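Local coordinates for kojibiose phosphorylase (Gut metagenome, PDB 6W0P), which is a member of glycoside hydrolase family 65, with a beta-rich N-terminal domain, a helical (alpha/alpha)6-barrel catalytic domain and a beta-rich C-terminal domain, at residues A[348-353]-A[373-377]; A[385-389]-A[413-417]; A[391-395]-A[453-458]; A[445-450]-A[514-520]. All coordinates share one frame. Numbering follows the deposited sequence.

All four contacts lie in the helical catalytic domain of family 65. Contact 1 comes first along the chain and joins the consecutive helices 351-361 and 365-376, closest of the four to the chain's centre. Contacts 2 and 3 follow, with alternating segments and centres about 9 Å apart; A386 at the end of helix 379-388 meets S391 of the next loop. Contacts 3 and 4 also interleave, with centres about 12 Å apart, linked by K453 NZ, 2.5 Å from C518 O, and by the backbone pair A394 N and E450 O. Helix 437-458 ties contacts 3 and 4 together and, through E446 and M447, meets Y376 of contact 1, centred about 19 Å from contact 4.

Contact 1 of 4, residues A[348-353]-A[373-377]; sequences AFWDNE and MFRYN
R375 and E353 form a two-pronged salt bridge inside a helical hairpin of the (alpha/alpha)6 barrel. R375 NE donates to E353 OE2 at 2.9 Å, almost straight, and R375 NH2 to E353 OE1, also at 2.9 Å. The two groups meet edge to edge because R375 extends from an m, m start through t at chi3, while E353 bends back in m, p. R375 lies near the end of helix 365-376 and E353 in the first turn of helix 351-361; their CA atoms are 9.9 Å apart, so side chains bridge the whole gap. The second side of R375 NH2 faces the backbone leading into helix 351-361: a water accepts from NH2 at 2.9 Å and gives a weak bond to A348 O, also at 2.9 Å, and F349 O lies 3.5 Å from NH2, near the guanidinium plane. F349 O also accepts from N352 N at 3.0 Å as the chain turns into helix 351-361. M447 of helix 437-458 and V423 of helix 418-434 pack on R375, so this charge pair is buried among four helices. Apolar packing is slight: F374, chi1 t, brings CE2 to 4.3 Å from A348 CB.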
loop_
_atom_site.group_PDB
_atom_site.type_symbol
_atom_site.label_atom_id
_atom_site.label_comp_id
_atom_site.label_asym_id
_atom_site.label_seq_id
_atom_site.Cartn_x
_atom_site.Cartn_y
_atom_site.Cartn_z
ATOM N N ALA A 348 -16.099 -1.453 -14.743
ATOM C CA ALA A 348 -17.085 -2.448 -14.278
ATOM C C ALA A 348 -16.609 -2.973 -12.930
ATOM O O ALA A 348 -15.378 -3.191 -12.768
ATOM C CB ALA A 348 -17.214 -3.592 -15.259
ATOM N N PHE A 349 -17.545 -3.174 -12.009
ATOM C CA PHE A 349 -17.307 -3.822 -10.698
ATOM C C PHE A 349 -18.259 -5.013 -10.596
ATOM O O PHE A 349 -19.145 -5.151 -11.468
ATOM C CB PHE A 349 -17.483 -2.809 -9.564
ATOM C CG PHE A 349 -16.506 -1.660 -9.578
ATOM C CD1 PHE A 349 -16.650 -0.606 -10.467
ATOM C CD2 PHE A 349 -15.424 -1.640 -8.710
ATOM C CE1 PHE A 349 -15.752 0.452 -10.466
ATOM C CE2 PHE A 349 -14.513 -0.597 -8.737
ATOM C CZ PHE A 349 -14.682 0.453 -9.604
ATOM N N TRP A 350 -18.101 -5.832 -9.552
ATOM C CA TRP A 350 -18.969 -7.009 -9.276
ATOM C C TRP A 350 -20.449 -6.580 -9.197
ATOM O O TRP A 350 -21.298 -7.475 -9.406
ATOM C CB TRP A 350 -18.502 -7.686 -7.990
ATOM C CG TRP A 350 -18.951 -6.960 -6.757
ATOM C CD1 TRP A 350 -18.613 -5.696 -6.363
ATOM C CD2 TRP A 350 -19.826 -7.486 -5.749
ATOM N NE1 TRP A 350 -19.235 -5.397 -5.184
ATOM C CE2 TRP A 350 -19.997 -6.471 -4.788
ATOM C CE3 TRP A 350 -20.501 -8.702 -5.583
ATOM C CZ2 TRP A 350 -20.789 -6.658 -3.652
ATOM C CZ3 TRP A 350 -21.286 -8.883 -4.463
ATOM C CH2 TRP A 350 -21.451 -7.865 -3.520
ATOM N N ASP A 351 -20.691 -5.274 -8.923
ATOM C CA ASP A 351 -22.011 -4.568 -8.902
ATOM C C ASP A 351 -22.819 -4.855 -10.163
ATOM O O ASP A 351 -24.059 -4.926 -10.053
ATOM C CB ASP A 351 -21.901 -3.030 -8.953
ATOM C CG ASP A 351 -21.145 -2.383 -7.816
ATOM O OD1 ASP A 351 -20.016 -2.823 -7.564
ATOM O OD2 ASP A 351 -21.720 -1.454 -7.179
ATOM N N ASN A 352 -22.138 -4.914 -11.302
ATOM C CA ASN A 352 -22.781 -5.132 -12.615
ATOM C C ASN A 352 -23.579 -6.426 -12.511
ATOM O O ASN A 352 -24.750 -6.413 -12.860
ATOM C CB ASN A 352 -21.773 -5.160 -13.769
ATOM C CG ASN A 352 -21.280 -3.780 -14.145
ATOM O OD1 ASN A 352 -21.553 -2.810 -13.452
ATOM N ND2 ASN A 352 -20.589 -3.661 -15.264
ATOM N N GLU A 353 -22.939 -7.482 -12.016
ATOM C CA GLU A 353 -23.486 -8.856 -12.028
ATOM C C GLU A 353 -24.525 -9.027 -10.915
ATOM O O GLU A 353 -25.491 -9.723 -11.152
ATOM C CB GLU A 353 -22.361 -9.880 -11.900
ATOM C CG GLU A 353 -21.559 -10.067 -13.167
ATOM C CD GLU A 353 -20.684 -8.897 -13.598
ATOM O OE1 GLU A 353 -20.072 -8.236 -12.732
ATOM O OE2 GLU A 353 -20.597 -8.671 -14.819
ATOM N N MET A 373 -21.689 -11.421 -21.804
ATOM C CA MET A 373 -20.775 -11.651 -22.963
ATOM C C MET A 373 -19.558 -10.742 -22.806
ATOM O O MET A 373 -18.419 -11.147 -23.189
ATOM C CB MET A 373 -21.450 -11.357 -24.308
ATOM C CG MET A 373 -22.461 -12.407 -24.750
ATOM S SD MET A 373 -21.896 -14.098 -24.659
ATOM C CE MET A 373 -20.471 -14.033 -25.739
ATOM N N PHE A 374 -19.758 -9.566 -22.217
ATOM C CA PHE A 374 -18.608 -8.694 -21.903
ATOM C C PHE A 374 -17.587 -9.531 -21.134
ATOM O O PHE A 374 -16.386 -9.383 -21.421
ATOM C CB PHE A 374 -18.992 -7.440 -21.118
ATOM C CG PHE A 374 -17.805 -6.859 -20.398
ATOM C CD1 PHE A 374 -16.780 -6.244 -21.098
ATOM C CD2 PHE A 374 -17.676 -6.997 -19.030
ATOM C CE1 PHE A 374 -15.679 -5.722 -20.438
ATOM C CE2 PHE A 374 -16.568 -6.491 -18.371
ATOM C CZ PHE A 374 -15.570 -5.853 -19.078
ATOM N N ARG A 375 -18.048 -10.340 -20.172
ATOM C CA ARG A 375 -17.174 -11.172 -19.299
ATOM C C ARG A 375 -16.625 -12.363 -20.092
ATOM O O ARG A 375 -15.472 -12.723 -19.881
ATOM C CB ARG A 375 -17.926 -11.639 -18.050
ATOM C CG ARG A 375 -18.395 -10.496 -17.163
ATOM C CD ARG A 375 -17.270 -9.623 -16.612
ATOM N NE ARG A 375 -17.738 -8.797 -15.497
ATOM C CZ ARG A 375 -16.985 -8.019 -14.730
ATOM N NH1 ARG A 375 -15.684 -7.924 -14.932
ATOM N NH2 ARG A 375 -17.541 -7.326 -13.751
ATOM N N TYR A 376 -17.428 -12.985 -20.945
ATOM C CA TYR A 376 -16.941 -14.084 -21.809
ATOM C C TYR A 376 -15.791 -13.531 -22.651
ATOM O O TYR A 376 -14.759 -14.197 -22.777
ATOM C CB TYR A 376 -18.027 -14.696 -22.699
ATOM C CG TYR A 376 -17.453 -15.821 -23.513
ATOM C CD1 TYR A 376 -17.244 -17.072 -22.956
ATOM C CD2 TYR A 376 -16.953 -15.583 -24.784
ATOM C CE1 TYR A 376 -16.620 -18.082 -23.671
ATOM C CE2 TYR A 376 -16.328 -16.580 -25.515
ATOM C CZ TYR A 376 -16.155 -17.832 -24.957
ATOM O OH TYR A 376 -15.539 -18.797 -25.700
ATOM N N ASN A 377 -15.940 -12.313 -23.164
ATOM C CA ASN A 377 -14.984 -11.740 -24.142
ATOM C C ASN A 377 -13.755 -11.185 -23.416
ATOM O O ASN A 377 -12.854 -10.712 -24.123
ATOM C CB ASN A 377 -15.663 -10.720 -25.058
ATOM C CG ASN A 377 -16.633 -11.357 -26.029
ATOM O OD1 ASN A 377 -16.334 -12.397 -26.615
ATOM N ND2 ASN A 377 -17.791 -10.746 -26.215
HETATM O O HOH W 1 -15.168 -6.067 -12.618
#

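Contact 2 of 4, residues A[385-389]-A[413-417]; sequences RAKEL and ASTQF
A413 closes the short helix 410-413, and its carbonyl is the polar focus where the end of helix 379-388 meets the approach to helix 418-434. R385 NH2 donates to A413 O at 3.0 Å, with the oxygen near the guanidinium plane. R385 leaves its helix sideways, but t, p, t, t carries its end across. A water that accepts from R385 NE at 2.8 Å donates to the same A413 O at 3.1 Å, and A413 CB sits 3.5 Å from R385 NH2. The other terminal nitrogen, R385 NH1, turns back to E388 OE1 at 3.1 Å in a salt bridge within its own helix and also bonds to G77 O. S414 comes next, its CA 7.0 Å from that of L389, the closest backbone approach. A second water lies 2.8 Å from both R385 NH2 and S414 OG, while L389 CD2 packs 4.0 Å from S414 OG. Beyond S414 the chain swings off and returns at F417, the N-cap residue of helix 418-434, whose ring edge meets L389 CD1 at 4.3 Å from F417 CE1. L389, in m, t, thus fills the space between S414 and F417. Around this contact, F417 stacks edge-to-face on F454 of helix 437-458, and S575 and D577 of the second subunit pack on L389 and S414 respectively, so the contact lies between the barrel helices and the dimer partner.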
loop_
_atom_site.group_PDB
_atom_site.type_symbol
_atom_site.label_atom_id
_atom_site.label_comp_id
_atom_site.label_asym_id
_atom_site.label_seq_id
_atom_site.Cartn_x
_atom_site.Cartn_y
_atom_site.Cartn_z
ATOM N N ARG A 385 -4.981 -12.852 -14.986
ATOM C CA ARG A 385 -5.145 -12.315 -13.617
ATOM C C ARG A 385 -4.977 -13.445 -12.608
ATOM O O ARG A 385 -4.322 -13.201 -11.582
ATOM C CB ARG A 385 -6.503 -11.633 -13.409
ATOM C CG ARG A 385 -6.670 -10.991 -12.036
ATOM C CD ARG A 385 -5.547 -10.054 -11.620
ATOM N NE ARG A 385 -5.646 -9.665 -10.213
ATOM C CZ ARG A 385 -4.735 -8.981 -9.511
ATOM N NH1 ARG A 385 -3.578 -8.615 -10.041
ATOM N NH2 ARG A 385 -4.976 -8.705 -8.243
ATOM N N ALA A 386 -5.596 -14.601 -12.846
ATOM C CA ALA A 386 -5.471 -15.786 -11.964
ATOM C C ALA A 386 -3.983 -16.146 -11.822
ATOM O O ALA A 386 -3.540 -16.394 -10.673
ATOM C CB ALA A 386 -6.296 -16.943 -12.485
ATOM N N LYS A 387 -3.233 -16.121 -12.929
ATOM C CA LYS A 387 -1.768 -16.416 -12.944
ATOM C C LYS A 387 -1.015 -15.356 -12.127
ATOM O O LYS A 387 -0.178 -15.775 -11.316
ATOM C CB LYS A 387 -1.254 -16.602 -14.374
ATOM C CG LYS A 387 -1.736 -17.904 -15.011
ATOM C CD LYS A 387 -1.094 -18.268 -16.358
ATOM C CE LYS A 387 -1.455 -19.678 -16.798
ATOM N NZ LYS A 387 -0.808 -20.050 -18.084
ATOM N N GLU A 388 -1.361 -14.066 -12.246
ATOM C CA GLU A 388 -0.744 -12.976 -11.436
ATOM C C GLU A 388 -0.953 -13.259 -9.931
ATOM O O GLU A 388 -0.143 -12.737 -9.112
ATOM C CB GLU A 388 -1.317 -11.603 -11.800
ATOM C CG GLU A 388 -0.934 -11.041 -13.180
ATOM C CD GLU A 388 -1.730 -9.796 -13.598
ATOM O OE1 GLU A 388 -2.704 -9.431 -12.902
ATOM O OE2 GLU A 388 -1.378 -9.172 -14.623
ATOM N N LEU A 389 -2.009 -14.011 -9.566
ATOM C CA LEU A 389 -2.312 -14.431 -8.172
ATOM C C LEU A 389 -1.902 -15.891 -7.925
ATOM O O LEU A 389 -2.474 -16.506 -7.006
ATOM C CB LEU A 389 -3.810 -14.238 -7.889
ATOM C CG LEU A 389 -4.326 -12.804 -7.980
ATOM C CD1 LEU A 389 -5.808 -12.737 -7.626
ATOM C CD2 LEU A 389 -3.517 -11.879 -7.085
ATOM N N ALA A 413 -7.718 -6.046 -4.514
ATOM C CA ALA A 413 -7.461 -6.777 -5.786
ATOM C C ALA A 413 -6.931 -8.186 -5.521
ATOM O O ALA A 413 -7.222 -9.051 -6.350
ATOM C CB ALA A 413 -6.536 -6.025 -6.721
ATOM N N SER A 414 -6.222 -8.417 -4.420
ATOM C CA SER A 414 -5.624 -9.742 -4.094
ATOM C C SER A 414 -6.563 -10.543 -3.185
ATOM O O SER A 414 -6.308 -11.760 -2.980
ATOM C CB SER A 414 -4.268 -9.611 -3.469
ATOM O OG SER A 414 -3.368 -8.961 -4.355
ATOM N N THR A 415 -7.625 -9.925 -2.662
ATOM C CA THR A 415 -8.377 -10.511 -1.521
ATOM C C THR A 415 -9.845 -10.810 -1.832
ATOM O O THR A 415 -10.404 -11.651 -1.090
ATOM C CB THR A 415 -8.275 -9.603 -0.297
ATOM O OG1 THR A 415 -8.879 -8.360 -0.637
ATOM C CG2 THR A 415 -6.842 -9.427 0.137
ATOM N N GLN A 416 -10.439 -10.168 -2.835
ATOM C CA GLN A 416 -11.907 -10.177 -3.064
ATOM C C GLN A 416 -12.213 -10.970 -4.332
ATOM O O GLN A 416 -11.822 -10.518 -5.420
ATOM C CB GLN A 416 -12.465 -8.758 -3.206
ATOM C CG GLN A 416 -12.498 -7.954 -1.912
ATOM C CD GLN A 416 -13.126 -6.602 -2.153
ATOM O OE1 GLN A 416 -12.591 -5.803 -2.920
ATOM N NE2 GLN A 416 -14.321 -6.402 -1.601
ATOM N N PHE A 417 -12.933 -12.084 -4.214
ATOM C CA PHE A 417 -13.281 -12.930 -5.386
ATOM C C PHE A 417 -14.755 -12.748 -5.740
ATOM O O PHE A 417 -15.237 -13.463 -6.639
ATOM C CB PHE A 417 -12.779 -14.356 -5.134
ATOM C CG PHE A 417 -11.334 -14.344 -4.704
ATOM C CD1 PHE A 417 -10.393 -13.624 -5.417
ATOM C CD2 PHE A 417 -10.929 -14.966 -3.540
ATOM C CE1 PHE A 417 -9.068 -13.569 -4.999
ATOM C CE2 PHE A 417 -9.606 -14.919 -3.125
ATOM C CZ PHE A 417 -8.679 -14.216 -3.849
HETATM O O HOH W 2 -3.417 -7.229 -6.496
HETATM O O HOH W 3 -8.235 -9.448 -9.222
#

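Contact 3 of 4, residues A[391-395]-A[453-458]; sequences SIGAC and KFLLSR
F454, the residue most covered here, projects from helix 437-458 in a t rotamer into the loop 391-395. In the (alpha/alpha)6-barrel catalytic domain this loop follows helix 379-388 and crosses the C-terminal turns of helix 437-458 in an extended path. C395 CB lies over one ring face, 3.4 Å from the centroid of F454 and 11° off its normal, a CH-pi contact; C395 SG is oblique, 3.8 Å from the same centroid, a sulfur-aromatic contact. At the ring edge S391 CB approaches F454 CD1 at 3.7 Å. I392, second in buried area, fastens the loop by its backbone: I392 N donates to S457 OG at 3.2 Å, while its CG1 packs 3.7 Å from the same S457 OG. S391 CB also lies 3.7 Å from S457 OG, and S391 OG, bonded to L389 O, stands 3.6 Å from R458 CB. Between I392 and A394 the loop dips closest to the helix: G393 CA is 4.3 Å from F454 CA and 3.7 Å from K453 CB. The helix is so near that a CB on G393 would collide with F454 N and K453 CB, and its phi is +74°. A386 of helix 379-388 and F417, edge-to-face, also pack on F454, wedging its ring between helix 379-388 and the start of helix 418-434.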
loop_
_atom_site.group_PDB
_atom_site.type_symbol
_atom_site.label_atom_id
_atom_site.label_comp_id
_atom_site.label_asym_id
_atom_site.label_seq_id
_atom_site.Cartn_x
_atom_site.Cartn_y
_atom_site.Cartn_z
ATOM N N SER A 391 -2.489 -18.664 -9.245
ATOM C CA SER A 391 -3.682 -19.528 -9.387
ATOM C C SER A 391 -3.853 -19.880 -10.860
ATOM O O SER A 391 -3.073 -19.335 -11.679
ATOM C CB SER A 391 -4.901 -18.822 -8.811
ATOM O OG SER A 391 -4.706 -18.559 -7.425
ATOM N N ILE A 392 -4.825 -20.743 -11.170
ATOM C CA ILE A 392 -5.226 -21.100 -12.565
ATOM C C ILE A 392 -6.716 -20.785 -12.769
ATOM O O ILE A 392 -7.367 -20.241 -11.830
ATOM C CB ILE A 392 -4.850 -22.556 -12.892
ATOM C CG1 ILE A 392 -5.487 -23.572 -11.941
ATOM C CG2 ILE A 392 -3.320 -22.706 -12.957
ATOM C CD1 ILE A 392 -5.449 -25.002 -12.488
ATOM N N GLY A 393 -7.229 -21.026 -13.974
ATOM C CA GLY A 393 -8.614 -20.666 -14.321
ATOM C C GLY A 393 -8.752 -19.164 -14.522
ATOM O O GLY A 393 -7.804 -18.535 -15.035
ATOM N N ALA A 394 -9.917 -18.607 -14.194
ATOM C CA ALA A 394 -10.266 -17.208 -14.515
ATOM C C ALA A 394 -10.632 -16.472 -13.216
ATOM O O ALA A 394 -11.607 -16.881 -12.560
ATOM C CB ALA A 394 -11.379 -17.162 -15.533
ATOM N N CYS A 395 -9.817 -15.480 -12.845
ATOM C CA CYS A 395 -10.038 -14.567 -11.702
ATOM C C CYS A 395 -10.485 -13.234 -12.287
ATOM O O CYS A 395 -9.611 -12.476 -12.749
ATOM C CB CYS A 395 -8.786 -14.391 -10.859
ATOM S SG CYS A 395 -9.023 -13.225 -9.491
ATOM N N LYS A 453 -12.175 -23.534 -11.701
ATOM C CA LYS A 453 -10.706 -23.807 -11.672
ATOM C C LYS A 453 -9.978 -22.779 -10.796
ATOM O O LYS A 453 -9.123 -23.179 -9.975
ATOM C CB LYS A 453 -10.141 -23.766 -13.089
ATOM C CG LYS A 453 -10.284 -25.066 -13.850
ATOM C CD LYS A 453 -9.909 -24.953 -15.315
ATOM C CE LYS A 453 -8.479 -24.536 -15.588
ATOM N NZ LYS A 453 -8.353 -23.955 -16.950
ATOM N N PHE A 454 -10.279 -21.486 -10.953
ATOM C CA PHE A 454 -9.665 -20.425 -10.113
ATOM C C PHE A 454 -10.021 -20.654 -8.643
ATOM O O PHE A 454 -9.123 -20.638 -7.802
ATOM C CB PHE A 454 -10.091 -19.039 -10.580
ATOM C CG PHE A 454 -9.738 -17.955 -9.607
ATOM C CD1 PHE A 454 -8.417 -17.713 -9.278
ATOM C CD2 PHE A 454 -10.727 -17.180 -9.023
ATOM C CE1 PHE A 454 -8.089 -16.711 -8.377
ATOM C CE2 PHE A 454 -10.391 -16.184 -8.123
ATOM C CZ PHE A 454 -9.077 -15.948 -7.807
ATOM N N LEU A 455 -11.299 -20.909 -8.355
ATOM C CA LEU A 455 -11.800 -21.031 -6.965
ATOM C C LEU A 455 -11.126 -22.232 -6.295
ATOM O O LEU A 455 -10.831 -22.136 -5.091
ATOM C CB LEU A 455 -13.323 -21.153 -6.970
ATOM C CG LEU A 455 -14.086 -19.873 -7.291
ATOM C CD1 LEU A 455 -15.592 -20.107 -7.193
ATOM C CD2 LEU A 455 -13.675 -18.720 -6.378
ATOM N N LEU A 456 -10.882 -23.309 -7.052
ATOM C CA LEU A 456 -10.275 -24.578 -6.546
ATOM C C LEU A 456 -8.768 -24.432 -6.337
ATOM O O LEU A 456 -8.247 -25.160 -5.497
ATOM C CB LEU A 456 -10.554 -25.722 -7.529
ATOM C CG LEU A 456 -11.955 -26.316 -7.444
ATOM C CD1 LEU A 456 -12.241 -27.210 -8.642
ATOM C CD2 LEU A 456 -12.133 -27.084 -6.145
ATOM N N SER A 457 -8.102 -23.551 -7.089
ATOM C CA SER A 457 -6.647 -23.283 -6.963
ATOM C C SER A 457 -6.353 -22.208 -5.912
ATOM O O SER A 457 -5.322 -22.312 -5.256
ATOM C CB SER A 457 -6.052 -22.918 -8.281
ATOM O OG SER A 457 -6.839 -21.952 -8.943
ATOM N N ARG A 458 -7.182 -21.166 -5.795
ATOM C CA ARG A 458 -6.952 -20.060 -4.830
ATOM C C ARG A 458 -7.492 -20.519 -3.476
ATOM O O ARG A 458 -6.921 -20.140 -2.422
ATOM C CB ARG A 458 -7.600 -18.761 -5.326
ATOM C CG ARG A 458 -7.532 -17.588 -4.344
ATOM C CD ARG A 458 -6.112 -17.350 -3.857
ATOM N NE ARG A 458 -5.965 -16.211 -2.960
ATOM C CZ ARG A 458 -6.276 -16.192 -1.671
ATOM N NH1 ARG A 458 -6.770 -17.256 -1.062
ATOM N NH2 ARG A 458 -6.063 -15.097 -0.974
HETATM O O HOH W 4 -5.419 -22.272 -16.329
#

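Contact 4 of 4, residues A[445-450]-A[514-520]; sequences IEMLVE and ILDKCGF
V449 is the apolar centre where helix 437-458 of the (alpha/alpha)6-barrel catalytic domain crosses the short helix 513-518. Its t rotamer puts CG1 3.6 Å from both C518 CB and F520 CB, and V449 CG2 3.5 Å from L515 CD2. One turn earlier, I445 CG2 meets I514 CG2 at 3.8 Å, and the latter also rests 3.9 Å from E446 CA. The short axes cross at -43°, 9.9 Å apart, with E446 beside I514 (CA atoms 6.1 Å apart) and E450 beside C518 (6.8 Å). Helix 513-518 ends in a Schellman motif: G519 has phi +70°, F520 N bonds to L515 O at 2.8 Å and G519 N to D516 O at 3.1 Å, turning F520 back onto V449. E446 CG packs 3.9 Å and E450 OE2 3.2 Å from C518 SG. Further out, K517 NZ makes a weak salt bridge to E446 OE2 at 3.4 Å, and a water 2.5 Å from K517 NZ and 3.1 Å from E446 OE2 bridges them. V449 and I514 thus share the buried surface with C518 and the aliphatic stem of E446, and each buried carboxylate at its edge is partnered: E446 by Y376 and K517, E450 by K453.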
loop_
_atom_site.group_PDB
_atom_site.type_symbol
_atom_site.label_atom_id
_atom_site.label_comp_id
_atom_site.label_asym_id
_atom_site.label_seq_id
_atom_site.Cartn_x
_atom_site.Cartn_y
_atom_site.Cartn_z
ATOM N N ILE A 445 -20.856 -22.740 -19.971
ATOM C CA ILE A 445 -20.112 -23.889 -19.387
ATOM C C ILE A 445 -18.634 -23.511 -19.309
ATOM O O ILE A 445 -18.054 -23.667 -18.241
ATOM C CB ILE A 445 -20.369 -25.158 -20.213
ATOM C CG1 ILE A 445 -21.866 -25.469 -20.281
ATOM C CG2 ILE A 445 -19.556 -26.335 -19.673
ATOM C CD1 ILE A 445 -22.231 -26.556 -21.275
ATOM N N GLU A 446 -18.063 -22.996 -20.399
ATOM C CA GLU A 446 -16.634 -22.608 -20.449
ATOM C C GLU A 446 -16.320 -21.633 -19.299
ATOM O O GLU A 446 -15.339 -21.893 -18.558
ATOM C CB GLU A 446 -16.268 -21.998 -21.799
ATOM C CG GLU A 446 -14.763 -21.842 -21.942
ATOM C CD GLU A 446 -14.312 -21.101 -23.178
ATOM O OE1 GLU A 446 -15.130 -20.974 -24.104
ATOM O OE2 GLU A 446 -13.151 -20.634 -23.200
ATOM N N MET A 447 -17.122 -20.570 -19.161
ATOM C CA MET A 447 -16.971 -19.525 -18.112
ATOM C C MET A 447 -17.059 -20.166 -16.731
ATOM O O MET A 447 -16.279 -19.751 -15.858
ATOM C CB MET A 447 -18.059 -18.457 -18.215
ATOM C CG MET A 447 -17.952 -17.653 -19.469
ATOM S SD MET A 447 -19.374 -16.611 -19.696
ATOM C CE MET A 447 -18.833 -15.174 -18.767
ATOM N N LEU A 448 -17.974 -21.119 -16.545
ATOM C CA LEU A 448 -18.209 -21.756 -15.222
ATOM C C LEU A 448 -17.024 -22.675 -14.863
ATOM O O LEU A 448 -16.649 -22.737 -13.648
ATOM C CB LEU A 448 -19.519 -22.541 -15.256
ATOM C CG LEU A 448 -20.801 -21.712 -15.356
ATOM C CD1 LEU A 448 -22.015 -22.635 -15.345
ATOM C CD2 LEU A 448 -20.907 -20.695 -14.217
ATOM N N VAL A 449 -16.454 -23.386 -15.849
ATOM C CA VAL A 449 -15.317 -24.323 -15.603
ATOM C C VAL A 449 -14.099 -23.474 -15.241
ATOM O O VAL A 449 -13.421 -23.796 -14.260
ATOM C CB VAL A 449 -15.068 -25.260 -16.805
ATOM C CG1 VAL A 449 -13.702 -25.940 -16.741
ATOM C CG2 VAL A 449 -16.174 -26.295 -16.917
ATOM N N GLU A 450 -13.859 -22.406 -16.001
ATOM C CA GLU A 450 -12.700 -21.509 -15.763
ATOM C C GLU A 450 -12.817 -20.873 -14.372
ATOM O O GLU A 450 -11.790 -20.860 -13.672
ATOM C CB GLU A 450 -12.567 -20.447 -16.860
ATOM C CG GLU A 450 -12.221 -21.028 -18.225
ATOM C CD GLU A 450 -10.862 -21.705 -18.366
ATOM O OE1 GLU A 450 -10.060 -21.649 -17.407
ATOM O OE2 GLU A 450 -10.627 -22.321 -19.432
ATOM N N ILE A 514 -15.192 -28.941 -24.277
ATOM C CA ILE A 514 -15.081 -27.750 -23.377
ATOM C C ILE A 514 -14.149 -28.106 -22.212
ATOM O O ILE A 514 -13.150 -27.366 -22.010
ATOM C CB ILE A 514 -16.466 -27.245 -22.913
ATOM C CG1 ILE A 514 -17.241 -26.630 -24.080
ATOM C CG2 ILE A 514 -16.325 -26.254 -21.763
ATOM C CD1 ILE A 514 -18.732 -26.517 -23.854
ATOM N N LEU A 515 -14.441 -29.193 -21.491
ATOM C CA LEU A 515 -13.602 -29.636 -20.344
ATOM C C LEU A 515 -12.163 -29.882 -20.827
ATOM O O LEU A 515 -11.212 -29.437 -20.128
ATOM C CB LEU A 515 -14.197 -30.890 -19.690
ATOM C CG LEU A 515 -15.493 -30.687 -18.899
ATOM C CD1 LEU A 515 -15.957 -31.984 -18.251
ATOM C CD2 LEU A 515 -15.345 -29.620 -17.831
ATOM N N ASP A 516 -11.995 -30.537 -21.982
ATOM C CA ASP A 516 -10.661 -30.802 -22.579
ATOM C C ASP A 516 -9.949 -29.470 -22.840
ATOM O O ASP A 516 -8.805 -29.328 -22.399
ATOM C CB ASP A 516 -10.756 -31.621 -23.869
ATOM C CG ASP A 516 -9.440 -32.280 -24.228
ATOM O OD1 ASP A 516 -9.090 -33.263 -23.551
ATOM O OD2 ASP A 516 -8.756 -31.777 -25.148
ATOM N N LYS A 517 -10.600 -28.529 -23.525
ATOM C CA LYS A 517 -10.000 -27.218 -23.915
ATOM C C LYS A 517 -9.579 -26.434 -22.660
ATOM O O LYS A 517 -8.552 -25.717 -22.723
ATOM C CB LYS A 517 -11.000 -26.415 -24.755
ATOM C CG LYS A 517 -10.522 -25.052 -25.252
ATOM C CD LYS A 517 -11.555 -23.935 -25.095
ATOM C CE LYS A 517 -11.115 -22.615 -25.705
ATOM N NZ LYS A 517 -12.261 -21.818 -26.207
ATOM N N CYS A 518 -10.350 -26.562 -21.573
ATOM C CA CYS A 518 -10.146 -25.858 -20.277
ATOM C C CYS A 518 -9.125 -26.589 -19.392
ATOM O O CYS A 518 -8.689 -25.969 -18.397
ATOM C CB CYS A 518 -11.456 -25.731 -19.512
ATOM S SG CYS A 518 -12.660 -24.668 -20.341
ATOM N N GLY A 519 -8.775 -27.840 -19.725
ATOM C CA GLY A 519 -7.907 -28.713 -18.910
ATOM C C GLY A 519 -8.593 -29.175 -17.638
ATOM O O GLY A 519 -7.944 -29.206 -16.587
ATOM N N PHE A 520 -9.878 -29.515 -17.704
ATOM C CA PHE A 520 -10.654 -29.904 -16.502
ATOM C C PHE A 520 -10.850 -31.420 -16.546
ATOM O O PHE A 520 -11.693 -31.896 -17.336
ATOM C CB PHE A 520 -11.960 -29.106 -16.413
ATOM C CG PHE A 520 -12.523 -28.966 -15.021
ATOM C CD1 PHE A 520 -11.891 -28.164 -14.084
ATOM C CD2 PHE A 520 -13.696 -29.603 -14.644
ATOM C CE1 PHE A 520 -12.405 -28.020 -12.803
ATOM C CE2 PHE A 520 -14.215 -29.444 -13.365
ATOM C CZ PHE A 520 -13.562 -28.663 -12.444
HETATM O O HOH W 5 -11.566 -19.511 -25.675
#